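Local structure of uricase (Bacillus fastidiosus, 4R8X) at residues D[65-70]-D[103-108]; D[74-79]-D[89-94]; D[148-153]-D[157-162]. The protein catalyses the oxidation of urate by molecular oxygen to 5-hydroxyisourate, the first step on the route from urate to (S)-allantoin. One frame throughout, in Å; residues are numbered along the deposited sequence.

Interaction 1: D[65-70]-D[103-108]; sequences LVVATD and YSHLDA
H105 reaches back from a tight turn to meet L65 and V67. Its CB carries the ring between the backbone N and the carbonyl carbon (chi1 65°), which sends the imidazole across the gap. At the base of the ring, CG has L65 CD2 over one face, offset toward the rim at 4.2 Å; L106 CG of the same turn lies over the opposite face. One atom on, H105 CD2 is 4.0 Å from L65 CB. At the tip, H105 NE2 stands 3.0 Å from L65 O and is hydrogen-bonded to water 1, which lies in the ring plane. The same water accepts a hydrogen bond from V67 N, 3.0 Å away, and so links the turn to the other backbone.

Next door, V67 CG2 sits almost exactly over the middle of the Y103 ring, 3.7 Å from its centroid and 7° off the normal, a clean CH-pi contact. Beyond it, Y103 OH is hydrogen-bonded to D185 of the second subunit, so one residue serves both the chain's own packing and the subunit interface. With an alanine here, V67 would probably lose the flat surface beneath CG2, and D185 of the neighbouring subunit would be left without its hydroxyl partner.

Residues 103-106 form a type I beta turn, held by L106 N to Y103 O at 3.2 Å. Helix 69-82 starts within 65-70 and helix 88-102 ends just before Y103, a helix pair laid against an antiparallel sheet, as in the T-fold of the uricase family.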
ATOM      1  N   LEU D  65     -11.436  31.166 -17.850  1.00 17.21           N
ATOM      2  CA  LEU D  65     -10.270  30.708 -18.591  1.00 18.09           C
ATOM      3  C   LEU D  65      -9.813  29.347 -18.099  1.00 17.46           C
ATOM      4  O   LEU D  65      -8.670  28.941 -18.318  1.00 19.04           O
ATOM      5  CB  LEU D  65      -9.133  31.724 -18.479  1.00 19.89           C
ATOM      6  CG  LEU D  65      -9.328  33.013 -19.272  1.00 21.07           C
ATOM      7  CD1 LEU D  65      -8.137  33.943 -19.073  1.00 21.20           C
ATOM      8  CD2 LEU D  65      -9.544  32.692 -20.751  1.00 21.25           C
ATOM      9  N   VAL D  66     -10.716  28.643 -17.430  1.00 16.39           N
ATOM     10  CA  VAL D  66     -10.384  27.345 -16.871  1.00 15.90           C
ATOM     11  C   VAL D  66     -10.772  26.212 -17.816  1.00 16.04           C
ATOM     12  O   VAL D  66     -11.952  25.983 -18.078  1.00 16.72           O
ATOM     13  CB  VAL D  66     -11.031  27.139 -15.490  1.00 16.17           C
ATOM     14  CG1 VAL D  66     -10.770  25.720 -14.978  1.00 16.34           C
ATOM     15  CG2 VAL D  66     -10.506  28.171 -14.505  1.00 16.51           C
ATOM     16  N   VAL D  67      -9.770  25.538 -18.363  1.00 14.93           N
ATOM     17  CA  VAL D  67      -9.994  24.267 -19.031  1.00 15.97           C
ATOM     18  C   VAL D  67     -10.349  23.267 -17.932  1.00 15.10           C
ATOM     19  O   VAL D  67      -9.609  23.128 -16.951  1.00 14.89           O
ATOM     20  CB  VAL D  67      -8.728  23.800 -19.775  1.00 16.03           C
ATOM     21  CG1 VAL D  67      -8.952  22.433 -20.421  1.00 16.79           C
ATOM     22  CG2 VAL D  67      -8.286  24.858 -20.798  1.00 16.55           C
ATOM     23  N   ALA D  68     -11.480  22.582 -18.075  1.00 15.63           N
ATOM     24  CA  ALA D  68     -11.924  21.632 -17.053  1.00 14.82           C
ATOM     25  C   ALA D  68     -10.940  20.467 -16.977  1.00 14.39           C
ATOM     26  O   ALA D  68     -10.417  20.035 -18.004  1.00 14.72           O
ATOM     27  CB  ALA D  68     -13.321  21.130 -17.370  1.00 16.60           C
ATOM     28  N   THR D  69     -10.657  19.978 -15.771  1.00 15.02           N
ATOM     29  CA  THR D  69      -9.687  18.885 -15.634  1.00 14.36           C
ATOM     30  C   THR D  69     -10.133  17.640 -16.411  1.00 14.48           C
ATOM     31  O   THR D  69      -9.313  16.943 -17.020  1.00 13.56           O
ATOM     32  CB  THR D  69      -9.335  18.546 -14.148  1.00 14.51           C
ATOM     33  OG1 THR D  69     -10.478  17.996 -13.483  1.00 14.66           O
ATOM     34  CG2 THR D  69      -8.833  19.789 -13.406  1.00 14.72           C
ATOM     35  N   ASP D  70     -11.438  17.382 -16.423  1.00 15.02           N
ATOM     36  CA  ASP D  70     -11.970  16.269 -17.191  1.00 16.28           C
ATOM     37  C   ASP D  70     -11.671  16.449 -18.682  1.00 15.26           C
ATOM     38  O   ASP D  70     -11.359  15.488 -19.386  1.00 15.84           O
ATOM     39  CB  ASP D  70     -13.468  16.129 -16.943  1.00 18.64           C
ATOM     40  CG  ASP D  70     -14.086  15.008 -17.734  1.00 22.10           C
ATOM     41  OD1 ASP D  70     -13.979  13.851 -17.291  1.00 23.42           O
ATOM     42  OD2 ASP D  70     -14.694  15.287 -18.791  1.00 24.04           O
ATOM     43  N   TYR D 103      -4.789  26.304 -26.521  1.00 16.57           N
ATOM     44  CA  TYR D 103      -5.181  27.262 -25.494  1.00 16.44           C
ATOM     45  C   TYR D 103      -4.155  28.384 -25.356  1.00 17.46           C
ATOM     46  O   TYR D 103      -3.146  28.243 -24.674  1.00 17.80           O
ATOM     47  CB  TYR D 103      -5.393  26.542 -24.153  1.00 15.82           C
ATOM     48  CG  TYR D 103      -6.463  25.480 -24.246  1.00 15.74           C
ATOM     49  CD1 TYR D 103      -7.791  25.832 -24.448  1.00 15.27           C
ATOM     50  CD2 TYR D 103      -6.144  24.128 -24.177  1.00 15.61           C
ATOM     51  CE1 TYR D 103      -8.781  24.873 -24.549  1.00 15.70           C
ATOM     52  CE2 TYR D 103      -7.131  23.152 -24.273  1.00 16.24           C
ATOM     53  CZ  TYR D 103      -8.446  23.535 -24.470  1.00 16.24           C
ATOM     54  OH  TYR D 103      -9.438  22.582 -24.581  1.00 17.94           O
ATOM     55  N   SER D 104      -4.443  29.512 -25.996  1.00 18.00           N
ATOM     56  CA  SER D 104      -3.495  30.615 -26.107  1.00 19.82           C
ATOM     57  C   SER D 104      -3.194  31.280 -24.766  1.00 19.16           C
ATOM     58  O   SER D 104      -2.156  31.914 -24.607  1.00 19.81           O
ATOM     59  CB  SER D 104      -4.030  31.659 -27.085  1.00 21.81           C
ATOM     60  OG  SER D 104      -5.246  32.197 -26.606  1.00 23.34           O
ATOM     61  N   HIS D 105      -4.101  31.127 -23.807  1.00 18.85           N
ATOM     62  CA  HIS D 105      -3.958  31.759 -22.493  1.00 19.58           C
ATOM     63  C   HIS D 105      -3.026  31.006 -21.533  1.00 18.71           C
ATOM     64  O   HIS D 105      -2.741  31.481 -20.433  1.00 19.14           O
ATOM     65  CB  HIS D 105      -5.326  31.927 -21.840  1.00 20.49           C
ATOM     66  CG  HIS D 105      -6.003  30.631 -21.530  1.00 21.77           C
ATOM     67  ND1 HIS D 105      -6.685  29.906 -22.481  1.00 22.59           N
ATOM     68  CD2 HIS D 105      -6.095  29.927 -20.378  1.00 22.16           C
ATOM     69  CE1 HIS D 105      -7.173  28.811 -21.928  1.00 22.67           C
ATOM     70  NE2 HIS D 105      -6.825  28.796 -20.653  1.00 22.89           N
ATOM     71  N   LEU D 106      -2.566  29.829 -21.942  1.00 17.02           N
ATOM     72  CA  LEU D 106      -1.612  29.075 -21.144  1.00 15.85           C
ATOM     73  C   LEU D 106      -0.189  29.514 -21.472  1.00 15.30           C
ATOM     74  O   LEU D 106       0.127  29.766 -22.641  1.00 16.42           O
ATOM     75  CB  LEU D 106      -1.754  27.586 -21.443  1.00 16.03           C
ATOM     76  CG  LEU D 106      -3.126  26.964 -21.182  1.00 16.45           C
ATOM     77  CD1 LEU D 106      -3.104  25.489 -21.549  1.00 16.48           C
ATOM     78  CD2 LEU D 106      -3.556  27.180 -19.733  1.00 17.55           C
ATOM     79  N   ASP D 107       0.665  29.596 -20.450  1.00 14.89           N
ATOM     80  CA  ASP D 107       2.080  29.941 -20.632  1.00 15.89           C
ATOM     81  C   ASP D 107       2.964  28.693 -20.680  1.00 14.46           C
ATOM     82  O   ASP D 107       4.008  28.697 -21.314  1.00 14.73           O
ATOM     83  CB  ASP D 107       2.599  30.837 -19.497  1.00 17.63           C
ATOM     84  CG  ASP D 107       1.894  32.181 -19.408  1.00 21.65           C
ATOM     85  OD1 ASP D 107       1.327  32.644 -20.416  1.00 22.20           O
ATOM     86  OD2 ASP D 107       1.931  32.786 -18.314  1.00 23.83           O
ATOM     87  N   ALA D 108       2.565  27.638 -19.977  1.00 14.14           N
ATOM     88  CA  ALA D 108       3.369  26.422 -19.936  1.00 12.61           C
ATOM     89  C   ALA D 108       2.488  25.231 -19.609  1.00 11.88           C
ATOM     90  O   ALA D 108       1.437  25.383 -18.975  1.00 13.13           O
ATOM     91  CB  ALA D 108       4.496  26.546 -18.911  1.00 13.92           C
TER
HETATM   92  O   HOH W   1      -7.019  26.781 -18.443  1.00 24.53           O

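Interaction 2: D[74-79]-D[89-94]; sequences NFIQRH and EGFLQY
H79 and Y94 meet as an offset edge-to-face pair: the imidazole turns its edge to the face of the phenol, with centroids 5.5 Å apart and planes at 64°. H79 CD2 does much of the touching, lying 3.8 Å from Y94 OH. On its other side the imidazole looks back into its own helix, where F75 O lies at the ring edge, in plane, and H79 CE1 stands 3.3 Å above one face of the F75 ring. The edge of Y94 is used too, since H79 O lies in its plane, 3.5 Å from Y94 CE2. F91 likewise offers its edge, with H79 O 3.6 Å from F91 CE1 and I76 O near the same plane. CG of F91 is anti to the backbone N (chi1 178°), which carries the ring out to the carbonyls of the neighbouring helix. Its CZ also touches I76 CG2, at 4.3 Å.

Helices 69-82 and 88-102 follow one another in the chain and lie against the antiparallel sheet, consistent with the T-fold of uricases; the two segments cross at a steep angle, 131° between their N-to-C directions. I76 rests on V47 and F91 on M43, both of strand 40-50. The segment axes come no nearer than 11.0 Å, a wide separation bridged by the aromatic rings.

What fixes the imidazole is a hydrogen bond from H79 ND1 to F75 O, 2.8 Å long. F75 O also takes the helical bond from H79 N, and the two donors approach from opposite faces of the carbonyl plane. Y94 OH has its polar partner in S82 OG, just beyond the end of 74-79, and Y187 of the second subunit packs against H79 and the F75 ring.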
ATOM      1  N   ASN D  74      -9.601  14.037 -21.429  1.00 13.81           N
ATOM      2  CA  ASN D  74     -10.046  13.712 -22.781  1.00 13.33           C
ATOM      3  C   ASN D  74      -9.005  14.104 -23.823  1.00 12.60           C
ATOM      4  O   ASN D  74      -8.748  13.371 -24.768  1.00 12.59           O
ATOM      5  CB  ASN D  74     -11.372  14.411 -23.114  1.00 14.12           C
ATOM      6  CG  ASN D  74     -12.534  13.911 -22.277  1.00 15.07           C
ATOM      7  OD1 ASN D  74     -12.516  12.788 -21.780  1.00 15.25           O
ATOM      8  ND2 ASN D  74     -13.572  14.744 -22.140  1.00 16.02           N
ATOM      9  N   PHE D  75      -8.409  15.275 -23.639  1.00 11.47           N
ATOM     10  CA  PHE D  75      -7.368  15.769 -24.535  1.00 13.24           C
ATOM     11  C   PHE D  75      -6.215  14.769 -24.639  1.00 12.90           C
ATOM     12  O   PHE D  75      -5.767  14.425 -25.741  1.00 12.50           O
ATOM     13  CB  PHE D  75      -6.862  17.106 -23.999  1.00 13.49           C
ATOM     14  CG  PHE D  75      -6.032  17.907 -24.978  1.00 14.23           C
ATOM     15  CD1 PHE D  75      -4.664  17.689 -25.100  1.00 14.13           C
ATOM     16  CD2 PHE D  75      -6.612  18.918 -25.732  1.00 13.91           C
ATOM     17  CE1 PHE D  75      -3.892  18.447 -25.975  1.00 12.93           C
ATOM     18  CE2 PHE D  75      -5.845  19.677 -26.607  1.00 14.17           C
ATOM     19  CZ  PHE D  75      -4.492  19.444 -26.729  1.00 14.18           C
ATOM     20  N   ILE D  76      -5.732  14.290 -23.491  1.00 12.89           N
ATOM     21  CA  ILE D  76      -4.592  13.398 -23.482  1.00 13.36           C
ATOM     22  C   ILE D  76      -4.964  12.085 -24.142  1.00 12.79           C
ATOM     23  O   ILE D  76      -4.247  11.574 -25.004  1.00 12.77           O
ATOM     24  CB  ILE D  76      -4.093  13.151 -22.043  1.00 14.03           C
ATOM     25  CG1 ILE D  76      -3.537  14.448 -21.439  1.00 14.95           C
ATOM     26  CG2 ILE D  76      -3.042  12.025 -22.007  1.00 14.88           C
ATOM     27  CD1 ILE D  76      -3.378  14.384 -19.929  1.00 14.98           C
ATOM     28  N   GLN D  77      -6.109  11.551 -23.747  1.00 13.95           N
ATOM     29  CA  GLN D  77      -6.533  10.269 -24.267  1.00 15.26           C
ATOM     30  C   GLN D  77      -6.744  10.295 -25.789  1.00 15.08           C
ATOM     31  O   GLN D  77      -6.394   9.344 -26.489  1.00 16.38           O
ATOM     32  CB  GLN D  77      -7.759   9.770 -23.493  1.00 16.63           C
ATOM     33  CG  GLN D  77      -7.386   9.359 -22.051  1.00 18.31           C
ATOM     34  CD  GLN D  77      -8.583   9.120 -21.158  1.00 19.79           C
ATOM     35  OE1 GLN D  77      -9.707   9.468 -21.506  1.00 20.43           O
ATOM     36  NE2 GLN D  77      -8.341   8.523 -19.990  1.00 19.38           N
ATOM     37  N   ARG D  78      -7.262  11.398 -26.316  1.00 14.59           N
ATOM     38  CA  ARG D  78      -7.444  11.482 -27.754  1.00 15.52           C
ATOM     39  C   ARG D  78      -6.122  11.642 -28.495  1.00 14.76           C
ATOM     40  O   ARG D  78      -5.945  11.114 -29.596  1.00 15.93           O
ATOM     41  CB  ARG D  78      -8.420  12.596 -28.105  1.00 17.28           C
ATOM     42  CG  ARG D  78      -9.833  12.197 -27.763  1.00 19.57           C
ATOM     43  CD  ARG D  78     -10.812  13.318 -27.950  1.00 22.06           C
ATOM     44  NE  ARG D  78     -11.893  13.211 -26.983  1.00 23.63           N
ATOM     45  CZ  ARG D  78     -12.872  14.097 -26.877  1.00 24.10           C
ATOM     46  NH1 ARG D  78     -12.897  15.136 -27.697  1.00 23.50           N
ATOM     47  NH2 ARG D  78     -13.822  13.939 -25.965  1.00 25.66           N
ATOM     48  N   HIS D  79      -5.182  12.364 -27.898  1.00 14.01           N
ATOM     49  CA  HIS D  79      -3.877  12.484 -28.518  1.00 13.91           C
ATOM     50  C   HIS D  79      -3.073  11.183 -28.477  1.00 12.87           C
ATOM     51  O   HIS D  79      -2.196  10.979 -29.311  1.00 12.64           O
ATOM     52  CB  HIS D  79      -3.097  13.670 -27.947  1.00 14.32           C
ATOM     53  CG  HIS D  79      -3.570  14.984 -28.484  1.00 14.50           C
ATOM     54  ND1 HIS D  79      -4.717  15.600 -28.029  1.00 14.77           N
ATOM     55  CD2 HIS D  79      -3.092  15.763 -29.485  1.00 15.69           C
ATOM     56  CE1 HIS D  79      -4.909  16.718 -28.712  1.00 15.31           C
ATOM     57  NE2 HIS D  79      -3.939  16.838 -29.601  1.00 15.83           N
ATOM     58  N   GLU D  89       8.765  10.075 -24.112  1.00 11.84           N
ATOM     59  CA  GLU D  89       9.150  11.480 -24.190  1.00 12.57           C
ATOM     60  C   GLU D  89       8.556  12.170 -25.411  1.00 12.80           C
ATOM     61  O   GLU D  89       8.157  13.330 -25.335  1.00 12.86           O
ATOM     62  CB  GLU D  89      10.669  11.626 -24.228  1.00 12.56           C
ATOM     63  CG  GLU D  89      11.402  11.091 -23.014  1.00 12.31           C
ATOM     64  CD  GLU D  89      11.854   9.646 -23.167  1.00 13.32           C
ATOM     65  OE1 GLU D  89      12.818   9.272 -22.479  1.00 13.99           O
ATOM     66  OE2 GLU D  89      11.264   8.887 -23.966  1.00 13.13           O
ATOM     67  N   GLY D  90       8.534  11.458 -26.534  1.00 12.85           N
ATOM     68  CA  GLY D  90       7.910  11.956 -27.748  1.00 13.97           C
ATOM     69  C   GLY D  90       6.447  12.246 -27.521  1.00 12.54           C
ATOM     70  O   GLY D  90       5.962  13.320 -27.866  1.00 12.99           O
ATOM     71  N   PHE D  91       5.735  11.301 -26.910  1.00 11.87           N
ATOM     72  CA  PHE D  91       4.322  11.511 -26.657  1.00 13.04           C
ATOM     73  C   PHE D  91       4.063  12.703 -25.733  1.00 12.54           C
ATOM     74  O   PHE D  91       3.191  13.517 -26.009  1.00 13.30           O
ATOM     75  CB  PHE D  91       3.686  10.257 -26.068  1.00 12.65           C
ATOM     76  CG  PHE D  91       2.230  10.423 -25.746  1.00 12.58           C
ATOM     77  CD1 PHE D  91       1.318  10.717 -26.750  1.00 13.43           C
ATOM     78  CD2 PHE D  91       1.775  10.311 -24.438  1.00 13.84           C
ATOM     79  CE1 PHE D  91      -0.026  10.887 -26.461  1.00 13.40           C
ATOM     80  CE2 PHE D  91       0.437  10.469 -24.138  1.00 13.69           C
ATOM     81  CZ  PHE D  91      -0.475  10.756 -25.149  1.00 13.51           C
ATOM     82  N   LEU D  92       4.829  12.818 -24.648  1.00 11.54           N
ATOM     83  CA  LEU D  92       4.621  13.905 -23.703  1.00 11.71           C
ATOM     84  C   LEU D  92       4.871  15.273 -24.345  1.00 12.68           C
ATOM     85  O   LEU D  92       4.104  16.213 -24.125  1.00 12.71           O
ATOM     86  CB  LEU D  92       5.493  13.719 -22.453  1.00 12.22           C
ATOM     87  CG  LEU D  92       5.226  12.463 -21.619  1.00 12.80           C
ATOM     88  CD1 LEU D  92       5.970  12.592 -20.302  1.00 13.68           C
ATOM     89  CD2 LEU D  92       3.727  12.205 -21.388  1.00 14.04           C
ATOM     90  N   GLN D  93       5.929  15.386 -25.137  1.00 12.61           N
ATOM     91  CA  GLN D  93       6.178  16.671 -25.786  1.00 12.90           C
ATOM     92  C   GLN D  93       5.078  17.014 -26.790  1.00 13.94           C
ATOM     93  O   GLN D  93       4.645  18.159 -26.865  1.00 14.50           O
ATOM     94  CB  GLN D  93       7.541  16.717 -26.469  1.00 14.42           C
ATOM     95  CG  GLN D  93       7.841  18.094 -27.022  1.00 15.62           C
ATOM     96  CD  GLN D  93       9.261  18.236 -27.493  1.00 15.94           C
ATOM     97  OE1 GLN D  93      10.132  17.448 -27.131  1.00 15.44           O
ATOM     98  NE2 GLN D  93       9.507  19.246 -28.310  1.00 16.42           N
ATOM     99  N   TYR D  94       4.636  16.007 -27.542  1.00 13.69           N
ATOM    100  CA  TYR D  94       3.529  16.133 -28.482  1.00 13.17           C
ATOM    101  C   TYR D  94       2.287  16.703 -27.796  1.00 13.35           C
ATOM    102  O   TYR D  94       1.658  17.643 -28.292  1.00 14.34           O
ATOM    103  CB  TYR D  94       3.256  14.756 -29.100  1.00 14.10           C
ATOM    104  CG  TYR D  94       2.015  14.597 -29.958  1.00 14.54           C
ATOM    105  CD1 TYR D  94       1.887  15.252 -31.181  1.00 15.23           C
ATOM    106  CD2 TYR D  94       1.006  13.713 -29.581  1.00 16.12           C
ATOM    107  CE1 TYR D  94       0.766  15.059 -31.971  1.00 15.43           C
ATOM    108  CE2 TYR D  94      -0.111  13.523 -30.362  1.00 17.47           C
ATOM    109  CZ  TYR D  94      -0.231  14.193 -31.553  1.00 17.40           C
ATOM    110  OH  TYR D  94      -1.345  13.992 -32.332  1.00 18.44           O
TER

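Interaction 3: D[148-153]-D[157-162]; sequences VEVART and TEVVEQ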
ATOM      1  N   VAL D 148       8.033  15.991 -19.488  1.00 11.30           N
ATOM      2  CA  VAL D 148       8.323  17.078 -20.412  1.00 11.67           C
ATOM      3  C   VAL D 148       7.507  18.292 -20.025  1.00 11.70           C
ATOM      4  O   VAL D 148       6.309  18.195 -19.799  1.00 12.75           O
ATOM      5  CB  VAL D 148       8.014  16.699 -21.878  1.00 12.23           C
ATOM      6  CG1 VAL D 148       8.345  17.883 -22.799  1.00 14.44           C
ATOM      7  CG2 VAL D 148       8.818  15.485 -22.297  1.00 12.55           C
ATOM      8  N   GLU D 149       8.161  19.448 -19.918  1.00 11.20           N
ATOM      9  CA  GLU D 149       7.438  20.689 -19.720  1.00 12.01           C
ATOM     10  C   GLU D 149       7.824  21.646 -20.842  1.00 11.89           C
ATOM     11  O   GLU D 149       9.009  21.834 -21.136  1.00 12.67           O
ATOM     12  CB  GLU D 149       7.719  21.311 -18.345  1.00 13.14           C
ATOM     13  CG  GLU D 149       6.887  22.562 -18.071  1.00 13.94           C
ATOM     14  CD  GLU D 149       6.924  23.041 -16.626  1.00 16.55           C
ATOM     15  OE1 GLU D 149       7.379  22.298 -15.744  1.00 16.94           O
ATOM     16  OE2 GLU D 149       6.483  24.170 -16.365  1.00 18.48           O
ATOM     17  N   VAL D 150       6.808  22.213 -21.484  1.00 11.99           N
ATOM     18  CA  VAL D 150       7.013  23.141 -22.581  1.00 11.86           C
ATOM     19  C   VAL D 150       6.431  24.493 -22.184  1.00 12.60           C
ATOM     20  O   VAL D 150       5.334  24.561 -21.632  1.00 12.14           O
ATOM     21  CB  VAL D 150       6.358  22.620 -23.874  1.00 12.17           C
ATOM     22  CG1 VAL D 150       6.533  23.642 -25.014  1.00 13.75           C
ATOM     23  CG2 VAL D 150       6.983  21.302 -24.281  1.00 14.30           C
ATOM     24  N   ALA D 151       7.184  25.564 -22.450  1.00 13.43           N
ATOM     25  CA  ALA D 151       6.727  26.924 -22.196  1.00 13.97           C
ATOM     26  C   ALA D 151       6.714  27.749 -23.479  1.00 14.33           C
ATOM     27  O   ALA D 151       7.484  27.507 -24.409  1.00 15.06           O
ATOM     28  CB  ALA D 151       7.611  27.605 -21.141  1.00 14.82           C
ATOM     29  N   ARG D 152       5.829  28.732 -23.514  1.00 14.88           N
ATOM     30  CA  ARG D 152       5.765  29.650 -24.634  1.00 17.06           C
ATOM     31  C   ARG D 152       6.968  30.597 -24.570  1.00 17.40           C
ATOM     32  O   ARG D 152       7.429  30.965 -23.489  1.00 18.13           O
ATOM     33  CB  ARG D 152       4.454  30.433 -24.563  1.00 18.89           C
ATOM     34  CG  ARG D 152       3.854  30.790 -25.906  1.00 20.25           C
ATOM     35  CD  ARG D 152       2.487  31.453 -25.741  1.00 19.16           C
ATOM     36  NE  ARG D 152       1.404  30.589 -25.248  1.00 18.00           N
ATOM     37  CZ  ARG D 152       0.791  29.664 -25.984  1.00 17.61           C
ATOM     38  NH1 ARG D 152       1.182  29.439 -27.228  1.00 17.95           N
ATOM     39  NH2 ARG D 152      -0.203  28.946 -25.477  1.00 17.29           N
ATOM     40  N   THR D 153       7.500  30.966 -25.727  1.00 17.00           N
ATOM     41  CA  THR D 153       8.485  32.035 -25.792  1.00 17.36           C
ATOM     42  C   THR D 153       7.902  33.098 -26.695  1.00 17.31           C
ATOM     43  O   THR D 153       6.804  32.936 -27.235  1.00 18.78           O
ATOM     44  CB  THR D 153       9.812  31.576 -26.396  1.00 16.71           C
ATOM     45  OG1 THR D 153       9.627  31.296 -27.789  1.00 16.67           O
ATOM     46  CG2 THR D 153      10.333  30.336 -25.678  1.00 16.71           C
ATOM     47  N   THR D 157       7.676  28.022 -28.960  1.00 16.71           N
ATOM     48  CA  THR D 157       7.709  27.320 -27.679  1.00 16.94           C
ATOM     49  C   THR D 157       9.080  26.697 -27.460  1.00 16.77           C
ATOM     50  O   THR D 157       9.864  26.542 -28.398  1.00 18.55           O
ATOM     51  CB  THR D 157       6.655  26.186 -27.590  1.00 17.09           C
ATOM     52  OG1 THR D 157       6.911  25.202 -28.601  1.00 18.01           O
ATOM     53  CG2 THR D 157       5.242  26.725 -27.746  1.00 17.47           C
ATOM     54  N   GLU D 158       9.362  26.325 -26.218  1.00 15.03           N
ATOM     55  CA  GLU D 158      10.614  25.661 -25.880  1.00 15.88           C
ATOM     56  C   GLU D 158      10.396  24.646 -24.761  1.00 14.59           C
ATOM     57  O   GLU D 158       9.533  24.827 -23.894  1.00 15.09           O
ATOM     58  CB  GLU D 158      11.689  26.676 -25.466  1.00 17.36           C
ATOM     59  CG  GLU D 158      11.434  27.368 -24.123  1.00 19.85           C
ATOM     60  CD  GLU D 158      12.541  28.346 -23.736  1.00 22.05           C
ATOM     61  OE1 GLU D 158      12.407  29.015 -22.689  1.00 24.09           O
ATOM     62  OE2 GLU D 158      13.538  28.452 -24.481  1.00 23.76           O
ATOM     63  N   VAL D 159      11.187  23.582 -24.792  1.00 14.76           N
ATOM     64  CA  VAL D 159      11.209  22.615 -23.699  1.00 14.17           C
ATOM     65  C   VAL D 159      11.993  23.204 -22.540  1.00 15.05           C
ATOM     66  O   VAL D 159      13.159  23.572 -22.701  1.00 17.74           O
ATOM     67  CB  VAL D 159      11.866  21.312 -24.147  1.00 14.03           C
ATOM     68  CG1 VAL D 159      12.058  20.370 -22.958  1.00 14.48           C
ATOM     69  CG2 VAL D 159      11.025  20.666 -25.235  1.00 15.58           C
ATOM     70  N   VAL D 160      11.346  23.351 -21.391  1.00 13.58           N
ATOM     71  CA  VAL D 160      12.023  23.915 -20.227  1.00 15.44           C
ATOM     72  C   VAL D 160      12.419  22.847 -19.218  1.00 16.02           C
ATOM     73  O   VAL D 160      13.243  23.093 -18.345  1.00 17.64           O
ATOM     74  CB  VAL D 160      11.210  25.055 -19.561  1.00 15.42           C
ATOM     75  CG1 VAL D 160      11.116  26.267 -20.499  1.00 15.72           C
ATOM     76  CG2 VAL D 160       9.840  24.570 -19.157  1.00 16.50           C
ATOM     77  N   GLU D 161      11.843  21.654 -19.341  1.00 15.75           N
ATOM     78  CA  GLU D 161      12.347  20.495 -18.608  1.00 16.00           C
ATOM     79  C   GLU D 161      12.115  19.228 -19.414  1.00 14.78           C
ATOM     80  O   GLU D 161      11.040  19.036 -19.962  1.00 13.74           O
ATOM     81  CB  GLU D 161      11.697  20.349 -17.229  1.00 17.07           C
ATOM     82  CG  GLU D 161      12.176  19.075 -16.509  1.00 19.74           C
ATOM     83  CD  GLU D 161      11.758  18.980 -15.053  1.00 22.86           C
ATOM     84  OE1 GLU D 161      11.101  19.912 -14.544  1.00 23.66           O
ATOM     85  OE2 GLU D 161      12.104  17.961 -14.412  1.00 24.70           O
ATOM     86  N   GLN D 162      13.131  18.376 -19.485  1.00 13.49           N
ATOM     87  CA  GLN D 162      12.992  17.045 -20.062  1.00 12.62           C
ATOM     88  C   GLN D 162      13.672  16.048 -19.131  1.00 11.97           C
ATOM     89  O   GLN D 162      14.826  16.241 -18.759  1.00 13.41           O
ATOM     90  CB  GLN D 162      13.593  16.983 -21.469  1.00 13.92           C
ATOM     91  CG  GLN D 162      13.342  15.685 -22.227  1.00 14.87           C
ATOM     92  CD  GLN D 162      14.087  15.654 -23.547  1.00 14.99           C
ATOM     93  OE1 GLN D 162      15.313  15.651 -23.567  1.00 16.04           O
ATOM     94  NE2 GLN D 162      13.352  15.652 -24.656  1.00 15.30           N
TER
HETATM   95  O   HOH W   2       9.835  30.131 -21.818  1.00 27.53           O
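The backbones of A151 and E158 face each other as an antiparallel hydrogen-bonded pair: A151 N to E158 O and E158 N to A151 O are both 2.9 Å. Further along, E149 N gives a bond to E161 O at 2.9 Å, while E149 O takes V160 N at 2.8 Å and, weakly, E161 N. V160 and E161 thus share one partner, which makes a classic beta bulge in this hairpin of strands 143-153 and 156-173, part of the long antiparallel sheet of the fold.

Apolar contacts line both faces. V160 CG2 lies 3.7 Å from E149 CG, and V160 CG1 meets A151 CB. On the opposite face V150 CG1 packs on T157 CB at 3.6 Å, and V148 and V150 turn toward helix 88-102. Near the turn, T153 CG2 crosses the E158 chain at about a right angle, 3.5 Å from E158 CG.

Among the charges, E149 OE1 and E161 OE1 come within 4.6 Å, but R110 forms salt bridges with both, K50 takes E149 OE2, and together they probably offset the repulsion. Water 2 donates to R152 O and to E158 OE1.

Overall arrangement
Interaction 1 is buried and touches the second subunit, as does the partly buried interaction 2, whereas interaction 3 meets no other chain of the assembly and ends in exposed residues near its turn. Interactions 1 and 2 both draw on helix 69-82, the first at its start and the second along its body. Chemistry follows place: a water and a CH-pi contact at the loop ends, ring edges against carbonyls between helices, and a backbone ladder in the sheet. Interaction 3 meets the other two directly. The side chain of R152 bonds to L106 O of interaction 1 and its backbone N to D107 O, and V148 packs under L92 and Q93 of interaction 2, joining sheet to helix.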